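Putative capsid protein of prophage (Escherichia coli CFT073, PDB 3BQW) is probably a major capsid protein of an integrated phage, whose copies would assemble into the shell around the viral DNA. Local coordinates at residues M6-T10 with N11-A15; F42-Q45 with N46-D50; G296-D300 with Q301-R305. All blocks are in the same frame, centred on the assembly; numbering follows the deposited sequence.

All three contacts are local, each formed where the chain turns from a loop into a new element. Contacts 1 and 3 start helices, 10-17 and 301-305, and both use an N-cap side chain, an asparagine in one and an aspartate in the other. Contact 1 is a surface contact; contacts 2 and 3 are partly buried. Contact 2 leads into the short strand 47-48 and relies on an aromatic ring over isoleucine, with one threonine hydroxyl bond. Contacts 2 and 3 touch, with Thr44 O 2.8 Å from Ala297 N. The centres of contacts 1 and 3 are about 16 Å apart, and strand 314-319 meets side chains of both.

Contact 1: residues M6-T10 with N11-A15; sequences MALNT and NQLFA
Gln12 reaches back from the first turn of its helix to the loop residues Leu8 and Asn9. Its CB lies 3.3 Å from Asn9 O, close to the backbone. CG comes next and sits 3.4 Å from Asn9 OD1. CG points away from the carbonyl carbon of Gln12 (chi1 -69°), and the chain then runs extended toward the loop. CD passes the Asn9 amide, and the two side chains cross at about a right angle. At the tip, OE1 as modelled accepts a weak bond from Asn9 N, and Leu8 CD2 packs 3.2 Å from Gln12 OE1. The other tip atom, NE2, lies too close to Asn9 ND2 for two donors, so the modelled orientation of one of the two amides is doubtful. The amide planes are 54° apart.

In return, Asn9 OD1 accepts from Gln12 N at 3.2 Å, with the donor tilted 19° from the carbonyl plane. Asn9 is the N-cap, and the reciprocal pair makes a capping box at the start of helix 10-17. The Gln12 half is weak and holds for the amide as modelled. Leu13 N also bonds to Asn9 O. The next helical bond runs from Phe14 N to Thr10 O at 2.8 Å.

On another side of the turn, Leu13 CD2 meets Leu8 CB at 3.9 Å. Leu13 is buried and also touches Ile121 and Met125 of the long helix 113-146, while Leu8 touches Met118 of that helix. Thr10 CG2 comes obliquely to the Phe14 ring, 3.2 Å from CE1. The Thr10 hydroxyl is bonded to Pro315 O, which ties this helix start to strand 314-319. Phe14 and Leu13 both rest on Pro315 as well.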
ATOM      1  N   MET A   6     -18.290 -14.344  25.921  1.00 42.56           N
ATOM      2  CA  MET A   6     -16.966 -14.967  25.982  1.00 42.42           C
ATOM      3  C   MET A   6     -16.097 -14.475  24.812  1.00 40.74           C
ATOM      4  O   MET A   6     -16.588 -14.327  23.698  1.00 40.42           O
ATOM      5  CB  MET A   6     -17.090 -16.495  25.926  1.00 43.28           C
ATOM      6  CG  MET A   6     -15.993 -17.246  26.705  1.00 45.70           C
ATOM      7  SD  MET A   6     -16.242 -17.221  28.512  1.00 52.32           S
ATOM      8  CE  MET A   6     -18.028 -17.115  28.655  1.00 50.19           C
ATOM      9  N   ALA A   7     -14.816 -14.231  25.075  1.00 39.17           N
ATOM     10  CA  ALA A   7     -13.902 -13.716  24.050  1.00 38.45           C
ATOM     11  C   ALA A   7     -13.572 -14.839  23.075  1.00 37.09           C
ATOM     12  O   ALA A   7     -13.412 -15.975  23.488  1.00 37.02           O
ATOM     13  CB  ALA A   7     -12.618 -13.139  24.686  1.00 38.13           C
ATOM     14  N   LEU A   8     -13.524 -14.525  21.784  1.00 35.85           N
ATOM     15  CA  LEU A   8     -13.166 -15.510  20.775  1.00 35.22           C
ATOM     16  C   LEU A   8     -11.685 -15.740  20.861  1.00 34.53           C
ATOM     17  O   LEU A   8     -10.930 -14.802  21.053  1.00 34.54           O
ATOM     18  CB  LEU A   8     -13.508 -15.026  19.363  1.00 35.25           C
ATOM     19  CG  LEU A   8     -14.983 -14.730  19.056  1.00 35.68           C
ATOM     20  CD1 LEU A   8     -15.135 -14.483  17.574  1.00 33.25           C
ATOM     21  CD2 LEU A   8     -15.881 -15.874  19.558  1.00 33.84           C
ATOM     22  N   ASN A   9     -11.266 -16.989  20.731  1.00 33.95           N
ATOM     23  CA  ASN A   9      -9.852 -17.273  20.671  1.00 33.94           C
ATOM     24  C   ASN A   9      -9.339 -17.060  19.249  1.00 33.39           C
ATOM     25  O   ASN A   9     -10.104 -16.837  18.306  1.00 32.87           O
ATOM     26  CB  ASN A   9      -9.527 -18.672  21.215  1.00 34.32           C
ATOM     27  CG  ASN A   9     -10.180 -19.791  20.419  1.00 35.14           C
ATOM     28  OD1 ASN A   9     -10.084 -19.843  19.192  1.00 36.84           O
ATOM     29  ND2 ASN A   9     -10.833 -20.713  21.130  1.00 35.27           N
ATOM     30  N   THR A  10      -8.033 -17.126  19.104  1.00 33.16           N
ATOM     31  CA  THR A  10      -7.414 -16.641  17.901  1.00 33.24           C
ATOM     32  C   THR A  10      -7.594 -17.589  16.711  1.00 32.49           C
ATOM     33  O   THR A  10      -7.668 -17.131  15.587  1.00 32.03           O
ATOM     34  CB  THR A  10      -5.977 -16.125  18.198  1.00 34.13           C
ATOM     35  OG1 THR A  10      -6.087 -14.766  18.713  1.00 34.63           O
ATOM     36  CG2 THR A  10      -5.096 -16.135  16.940  1.00 32.85           C
ATOM     37  N   ASN A  11      -7.740 -18.887  16.948  1.00 32.33           N
ATOM     38  CA  ASN A  11      -8.167 -19.796  15.877  1.00 32.41           C
ATOM     39  C   ASN A  11      -9.514 -19.378  15.284  1.00 31.79           C
ATOM     40  O   ASN A  11      -9.729 -19.493  14.081  1.00 31.48           O
ATOM     41  CB  ASN A  11      -8.286 -21.232  16.378  1.00 32.81           C
ATOM     42  CG  ASN A  11      -6.954 -21.859  16.722  1.00 34.51           C
ATOM     43  OD1 ASN A  11      -5.882 -21.385  16.333  1.00 40.16           O
ATOM     44  ND2 ASN A  11      -7.021 -22.956  17.449  1.00 38.28           N
ATOM     45  N   GLN A  12     -10.412 -18.900  16.134  1.00 31.43           N
ATOM     46  CA  GLN A  12     -11.743 -18.451  15.693  1.00 31.93           C
ATOM     47  C   GLN A  12     -11.644 -17.190  14.847  1.00 30.74           C
ATOM     48  O   GLN A  12     -12.295 -17.056  13.807  1.00 30.88           O
ATOM     49  CB  GLN A  12     -12.669 -18.262  16.908  1.00 31.43           C
ATOM     50  CG  GLN A  12     -13.022 -19.614  17.577  1.00 34.42           C
ATOM     51  CD  GLN A  12     -13.515 -19.514  19.038  1.00 35.09           C
ATOM     52  OE1 GLN A  12     -14.056 -18.495  19.474  1.00 40.31           O
ATOM     53  NE2 GLN A  12     -13.327 -20.589  19.783  1.00 38.90           N
ATOM     54  N   LEU A  13     -10.790 -16.275  15.276  1.00 30.15           N
ATOM     55  CA  LEU A  13     -10.521 -15.059  14.506  1.00 29.14           C
ATOM     56  C   LEU A  13      -9.760 -15.341  13.199  1.00 28.61           C
ATOM     57  O   LEU A  13     -10.064 -14.738  12.167  1.00 28.40           O
ATOM     58  CB  LEU A  13      -9.764 -14.052  15.374  1.00 29.54           C
ATOM     59  CG  LEU A  13     -10.365 -13.686  16.741  1.00 29.21           C
ATOM     60  CD1 LEU A  13      -9.387 -12.845  17.524  1.00 30.27           C
ATOM     61  CD2 LEU A  13     -11.689 -12.976  16.615  1.00 29.31           C
ATOM     62  N   PHE A  14      -8.780 -16.242  13.226  1.00 28.27           N
ATOM     63  CA  PHE A  14      -8.083 -16.657  11.989  1.00 29.15           C
ATOM     64  C   PHE A  14      -9.003 -17.342  10.972  1.00 29.60           C
ATOM     65  O   PHE A  14      -8.805 -17.203   9.771  1.00 29.99           O
ATOM     66  CB  PHE A  14      -6.903 -17.597  12.281  1.00 29.69           C
ATOM     67  CG  PHE A  14      -5.608 -16.888  12.582  1.00 29.42           C
ATOM     68  CD1 PHE A  14      -4.966 -17.075  13.787  1.00 29.94           C
ATOM     69  CD2 PHE A  14      -5.040 -16.031  11.650  1.00 30.13           C
ATOM     70  CE1 PHE A  14      -3.763 -16.408  14.054  1.00 30.62           C
ATOM     71  CE2 PHE A  14      -3.863 -15.370  11.912  1.00 29.90           C
ATOM     72  CZ  PHE A  14      -3.223 -15.561  13.113  1.00 30.68           C
ATOM     73  N   ALA A  15      -9.991 -18.082  11.454  1.00 29.99           N
ATOM     74  CA  ALA A  15     -11.001 -18.714  10.587  1.00 30.69           C
ATOM     75  C   ALA A  15     -11.694 -17.681   9.703  1.00 31.22           C
ATOM     76  O   ALA A  15     -11.979 -17.946   8.545  1.00 31.74           O
ATOM     77  CB  ALA A  15     -12.044 -19.484  11.436  1.00 29.84           C
TER

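Contact 2: residues F42-Q45 with N46-D50; sequences FSTQ and NIMLD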
ATOM      1  N   PHE A  42       8.741 -13.188   8.622  1.00 25.34           N
ATOM      2  CA  PHE A  42       9.946 -13.511   9.354  1.00 25.25           C
ATOM      3  C   PHE A  42       9.617 -14.019  10.756  1.00 25.26           C
ATOM      4  O   PHE A  42       8.596 -13.645  11.335  1.00 25.64           O
ATOM      5  CB  PHE A  42      10.894 -12.289   9.388  1.00 25.55           C
ATOM      6  CG  PHE A  42      11.469 -11.954   8.043  1.00 24.87           C
ATOM      7  CD1 PHE A  42      12.759 -12.323   7.717  1.00 26.48           C
ATOM      8  CD2 PHE A  42      10.692 -11.339   7.074  1.00 24.48           C
ATOM      9  CE1 PHE A  42      13.280 -12.049   6.456  1.00 26.10           C
ATOM     10  CE2 PHE A  42      11.193 -11.076   5.809  1.00 23.97           C
ATOM     11  CZ  PHE A  42      12.490 -11.429   5.501  1.00 26.02           C
ATOM     12  N   SER A  43      10.486 -14.891  11.280  1.00 25.38           N
ATOM     13  CA  SER A  43      10.379 -15.397  12.651  1.00 26.42           C
ATOM     14  C   SER A  43      11.228 -14.566  13.598  1.00 25.46           C
ATOM     15  O   SER A  43      11.277 -14.814  14.806  1.00 25.92           O
ATOM     16  CB  SER A  43      10.839 -16.853  12.699  1.00 26.61           C
ATOM     17  OG  SER A  43      12.099 -16.954  12.027  1.00 31.40           O
ATOM     18  N   THR A  44      11.933 -13.601  13.037  1.00 25.23           N
ATOM     19  CA  THR A  44      12.605 -12.569  13.825  1.00 24.75           C
ATOM     20  C   THR A  44      11.782 -11.263  13.790  1.00 25.27           C
ATOM     21  O   THR A  44      11.000 -11.002  12.858  1.00 24.31           O
ATOM     22  CB  THR A  44      14.015 -12.338  13.309  1.00 24.34           C
ATOM     23  OG1 THR A  44      13.968 -12.108  11.896  1.00 23.11           O
ATOM     24  CG2 THR A  44      14.897 -13.573  13.580  1.00 23.02           C
ATOM     25  N   GLN A  45      11.952 -10.474  14.836  1.00 25.84           N
ATOM     26  CA  GLN A  45      11.303  -9.190  14.968  1.00 26.51           C
ATOM     27  C   GLN A  45      11.658  -8.315  13.804  1.00 26.17           C
ATOM     28  O   GLN A  45      10.787  -7.666  13.230  1.00 26.51           O
ATOM     29  CB  GLN A  45      11.748  -8.509  16.247  1.00 26.55           C
ATOM     30  CG  GLN A  45      11.112  -7.169  16.473  1.00 30.24           C
ATOM     31  CD  GLN A  45      11.624  -6.503  17.742  1.00 33.63           C
ATOM     32  OE1 GLN A  45      12.646  -6.909  18.296  1.00 36.06           O
ATOM     33  NE2 GLN A  45      10.919  -5.476  18.200  1.00 34.67           N
ATOM     34  N   ASN A  46      12.951  -8.282  13.483  1.00 25.86           N
ATOM     35  CA  ASN A  46      13.444  -7.521  12.368  1.00 25.64           C
ATOM     36  C   ASN A  46      13.458  -8.325  11.096  1.00 25.17           C
ATOM     37  O   ASN A  46      13.638  -9.533  11.107  1.00 24.29           O
ATOM     38  CB  ASN A  46      14.853  -6.999  12.650  1.00 26.11           C
ATOM     39  CG  ASN A  46      14.890  -6.092  13.841  1.00 27.62           C
ATOM     40  OD1 ASN A  46      15.823  -6.111  14.634  1.00 29.21           O
ATOM     41  ND2 ASN A  46      13.851  -5.311  13.993  1.00 28.41           N
ATOM     42  N   ILE A  47      13.279  -7.605   9.998  1.00 25.86           N
ATOM     43  CA  ILE A  47      13.369  -8.155   8.660  1.00 25.96           C
ATOM     44  C   ILE A  47      14.845  -8.338   8.338  1.00 25.92           C
ATOM     45  O   ILE A  47      15.624  -7.382   8.386  1.00 24.95           O
ATOM     46  CB  ILE A  47      12.724  -7.216   7.594  1.00 26.10           C
ATOM     47  CG1 ILE A  47      11.256  -6.903   7.912  1.00 26.96           C
ATOM     48  CG2 ILE A  47      12.869  -7.812   6.185  1.00 27.01           C
ATOM     49  CD1 ILE A  47      10.466  -8.112   8.202  1.00 28.68           C
ATOM     50  N   MET A  48      15.206  -9.572   7.995  1.00 25.69           N
ATOM     51  CA  MET A  48      16.551  -9.930   7.637  1.00 26.57           C
ATOM     52  C   MET A  48      16.668 -10.191   6.129  1.00 27.07           C
ATOM     53  O   MET A  48      16.466 -11.313   5.674  1.00 27.19           O
ATOM     54  CB  MET A  48      16.962 -11.156   8.445  1.00 27.01           C
ATOM     55  CG  MET A  48      16.841 -10.966   9.968  1.00 27.46           C
ATOM     56  SD  MET A  48      17.680  -9.506  10.639  1.00 27.22           S
ATOM     57  CE  MET A  48      18.119 -10.150  12.244  1.00 31.46           C
ATOM     58  N   LEU A  49      17.010  -9.155   5.369  1.00 27.24           N
ATOM     59  CA  LEU A  49      16.852  -9.169   3.918  1.00 28.11           C
ATOM     60  C   LEU A  49      17.821 -10.124   3.223  1.00 29.51           C
ATOM     61  O   LEU A  49      17.501 -10.690   2.186  1.00 29.65           O
ATOM     62  CB  LEU A  49      17.018  -7.766   3.335  1.00 27.58           C
ATOM     63  CG  LEU A  49      15.966  -6.703   3.644  1.00 27.74           C
ATOM     64  CD1 LEU A  49      16.333  -5.349   2.958  1.00 27.06           C
ATOM     65  CD2 LEU A  49      14.549  -7.161   3.241  1.00 26.00           C
ATOM     66  N   ASP A  50      18.994 -10.273   3.826  1.00 30.96           N
ATOM     67  CA  ASP A  50      20.051 -11.201   3.430  1.00 32.00           C
ATOM     68  C   ASP A  50      19.631 -12.677   3.440  1.00 32.03           C
ATOM     69  O   ASP A  50      20.330 -13.509   2.874  1.00 32.67           O
ATOM     70  CB  ASP A  50      21.243 -11.027   4.394  1.00 32.38           C
ATOM     71  CG  ASP A  50      20.812 -11.139   5.882  1.00 35.03           C
ATOM     72  OD1 ASP A  50      19.968 -10.316   6.332  1.00 36.15           O
ATOM     73  OD2 ASP A  50      21.280 -12.065   6.597  1.00 38.32           O
TER
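Phe42 has CG anti to its own carbonyl carbon, which carries the ring over Ile47. In Thr44, OG1 lies between the backbone N and the carbonyl carbon (chi1 52°), and this turns the hydroxyl toward Asn46 O. The two side chains therefore reach across the same bend, one with a ring and one with a hydroxyl.

The ring lies across the Ile47 side chain at about a right angle. Ile47 CG2 sits over its face, 4.0 Å from the centroid and 28° off the ring normal, a CH-pi contact. Ile47 CD1 meets Phe42 CD2 at 3.4 Å. Another corner of the ring comes to Met48. Phe42 CE1 is 4.3 Å from Met48 CB, and Met48 O approaches the ring obliquely. Both Phe42 and Ile47 are buried, and both touch Ala294 of strand 292-295.

Thr44 OG1 donates to Asn46 O at 2.7 Å, nearly in line with the C=O. Met48 CG packs 3.6 Å from Thr44 OG1. Gln45 and Asn46 lie side by side and point the same way, with amide planes 7° apart. Both also touch Lys83.

The bend joins two sheets. Phe42, just after strand 38-41, is backbone-bonded to Tyr295 of the parallel strand 292-295. Ile47 is bonded to Ile82, where 47-48 pairs antiparallel with 81-82.

The hydroxyl bond across the turn ties Thr44 to a backbone carbonyl, while the ring and isoleucine supply the apolar part. Asn46 ND2 is buried here with no partner in the model, which would probably carry a desolvation cost.

Contact 3: residues G296-D300 with Q301-R305; sequences GAIMD and QEAVR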
ATOM      1  N   GLY A 296       7.724  -8.545   9.823  1.00 21.53           N
ATOM      2  CA  GLY A 296       8.497  -8.930  10.970  1.00 22.27           C
ATOM      3  C   GLY A 296       7.633  -9.808  11.834  1.00 22.69           C
ATOM      4  O   GLY A 296       6.416  -9.835  11.671  1.00 23.03           O
ATOM      5  N   ALA A 297       8.263 -10.531  12.749  1.00 23.34           N
ATOM      6  CA  ALA A 297       7.535 -11.386  13.706  1.00 23.95           C
ATOM      7  C   ALA A 297       6.533 -10.612  14.564  1.00 23.97           C
ATOM      8  O   ALA A 297       6.771  -9.475  14.975  1.00 24.06           O
ATOM      9  CB  ALA A 297       8.510 -12.162  14.631  1.00 22.60           C
ATOM     10  N   ILE A 298       5.423 -11.281  14.845  1.00 24.99           N
ATOM     11  CA  ILE A 298       4.450 -10.804  15.809  1.00 25.84           C
ATOM     12  C   ILE A 298       5.081 -10.900  17.197  1.00 27.06           C
ATOM     13  O   ILE A 298       5.704 -11.920  17.527  1.00 27.14           O
ATOM     14  CB  ILE A 298       3.173 -11.628  15.755  1.00 25.67           C
ATOM     15  CG1 ILE A 298       2.616 -11.675  14.321  1.00 25.31           C
ATOM     16  CG2 ILE A 298       2.146 -11.065  16.740  1.00 25.15           C
ATOM     17  CD1 ILE A 298       2.055 -10.350  13.851  1.00 24.71           C
ATOM     18  N   MET A 299       4.944  -9.834  17.987  1.00 28.60           N
ATOM     19  CA  MET A 299       5.659  -9.699  19.255  1.00 30.14           C
ATOM     20  C   MET A 299       4.741  -9.814  20.493  1.00 31.60           C
ATOM     21  O   MET A 299       5.227  -9.792  21.620  1.00 32.61           O
ATOM     22  CB  MET A 299       6.487  -8.397  19.283  1.00 29.96           C
ATOM     23  CG  MET A 299       7.747  -8.451  18.386  1.00 30.32           C
ATOM     24  SD  MET A 299       8.866  -9.900  18.630  1.00 28.75           S
ATOM     25  CE  MET A 299       9.887  -9.254  19.957  1.00 28.39           C
ATOM     26  N   ASP A 300       3.442  -9.974  20.266  1.00 32.75           N
ATOM     27  CA  ASP A 300       2.456 -10.213  21.320  1.00 33.46           C
ATOM     28  C   ASP A 300       2.763 -11.476  22.142  1.00 34.53           C
ATOM     29  O   ASP A 300       3.033 -12.551  21.573  1.00 34.55           O
ATOM     30  CB  ASP A 300       1.068 -10.357  20.682  1.00 33.20           C
ATOM     31  CG  ASP A 300      -0.033 -10.521  21.710  1.00 32.44           C
ATOM     32  OD1 ASP A 300      -0.308  -9.539  22.435  1.00 31.37           O
ATOM     33  OD2 ASP A 300      -0.617 -11.619  21.776  1.00 28.84           O
ATOM     34  N   GLN A 301       2.688 -11.355  23.473  1.00 35.22           N
ATOM     35  CA  GLN A 301       3.049 -12.471  24.338  1.00 36.23           C
ATOM     36  C   GLN A 301       2.262 -13.731  24.019  1.00 35.86           C
ATOM     37  O   GLN A 301       2.827 -14.821  24.050  1.00 35.79           O
ATOM     38  CB  GLN A 301       2.928 -12.144  25.837  1.00 36.27           C
ATOM     39  CG  GLN A 301       3.527 -13.282  26.703  1.00 37.82           C
ATOM     40  CD  GLN A 301       3.520 -13.021  28.205  1.00 38.17           C
ATOM     41  OE1 GLN A 301       4.490 -12.493  28.773  1.00 41.92           O
ATOM     42  NE2 GLN A 301       2.440 -13.434  28.868  1.00 40.12           N
ATOM     43  N   GLU A 302       0.972 -13.595  23.707  1.00 36.17           N
ATOM     44  CA  GLU A 302       0.143 -14.775  23.435  1.00 36.32           C
ATOM     45  C   GLU A 302       0.518 -15.378  22.092  1.00 35.83           C
ATOM     46  O   GLU A 302       0.460 -16.599  21.908  1.00 36.13           O
ATOM     47  CB  GLU A 302      -1.347 -14.430  23.479  1.00 36.81           C
ATOM     48  CG  GLU A 302      -2.288 -15.603  23.199  1.00 39.39           C
ATOM     49  CD  GLU A 302      -2.325 -16.673  24.296  1.00 44.82           C
ATOM     50  OE1 GLU A 302      -1.777 -16.453  25.409  1.00 48.53           O
ATOM     51  OE2 GLU A 302      -2.922 -17.751  24.041  1.00 47.59           O
ATOM     52  N   ALA A 303       0.887 -14.521  21.146  1.00 35.05           N
ATOM     53  CA  ALA A 303       1.480 -14.986  19.893  1.00 34.89           C
ATOM     54  C   ALA A 303       2.792 -15.722  20.203  1.00 34.63           C
ATOM     55  O   ALA A 303       3.009 -16.837  19.726  1.00 33.75           O
ATOM     56  CB  ALA A 303       1.716 -13.815  18.926  1.00 33.93           C
ATOM     57  N   VAL A 304       3.646 -15.100  21.016  1.00 35.38           N
ATOM     58  CA  VAL A 304       4.939 -15.720  21.409  1.00 36.55           C
ATOM     59  C   VAL A 304       4.724 -17.042  22.175  1.00 37.14           C
ATOM     60  O   VAL A 304       5.321 -18.059  21.817  1.00 37.46           O
ATOM     61  CB  VAL A 304       5.868 -14.754  22.224  1.00 36.15           C
ATOM     62  CG1 VAL A 304       7.051 -15.505  22.801  1.00 36.20           C
ATOM     63  CG2 VAL A 304       6.362 -13.612  21.360  1.00 36.36           C
ATOM     64  N   ARG A 305       3.851 -17.026  23.187  1.00 37.91           N
ATOM     65  CA  ARG A 305       3.519 -18.242  23.972  1.00 38.30           C
ATOM     66  C   ARG A 305       3.126 -19.440  23.102  1.00 37.58           C
ATOM     67  O   ARG A 305       3.573 -20.553  23.327  1.00 37.45           O
ATOM     68  CB  ARG A 305       2.321 -17.993  24.868  1.00 39.15           C
ATOM     69  CG  ARG A 305       2.568 -17.375  26.219  1.00 41.92           C
ATOM     70  CD  ARG A 305       1.543 -17.914  27.245  1.00 45.71           C
ATOM     71  NE  ARG A 305       0.198 -18.226  26.699  1.00 49.01           N
ATOM     72  CZ  ARG A 305      -0.230 -19.442  26.299  1.00 50.86           C
ATOM     73  NH1 ARG A 305       0.561 -20.514  26.343  1.00 52.41           N
ATOM     74  NH2 ARG A 305      -1.467 -19.596  25.828  1.00 50.35           N
TER
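Asp300 and Val304 share a short backbone bond, Val304 N to Asp300 O at 2.7 Å, with an N-H...acceptor angle of 166°. The Asp300 carboxylate accepts two weak bonds. Its OD2 takes one from Glu302 N at 3.2 Å and one from Ala303 N at 3.3 Å. Asp300 CG is placed opposite the backbone N (chi1 -176°), which sets OD2 over these two amides at the helix start. OD2 also forms a salt bridge with Lys316 of strand 314-319. A negative group here would also be favoured by the helix dipole.

Within the helix, Arg305 grips Glu302 side-on. Arg305 NE meets Glu302 OE1 at 3.0 Å from above the carboxylate plane, and Arg305 NH2 meets Glu302 OE2 on the syn side. This salt bridge links the two ends of one helical turn. Glu302 also touches Tyr314 and Lys316.

Further out the contact is apolar. Ile298 CG2 packs on Ala303 CB at 3.5 Å, and both residues are buried. Ile298 also touches Tyr314 and His332 on neighbouring strands and Tyr86 in a loop. Asp300 CB lies 3.9 Å from Ala303 CB. Val304 CG2 passes 3.5 Å from Asp300 O and 4.0 Å from Met299 O. Met299 N is bonded to Tyr86 OH.

An aspartate N-cap is a standard helix start. Here it opens helix 301-305, after the loop that follows strand 292-295.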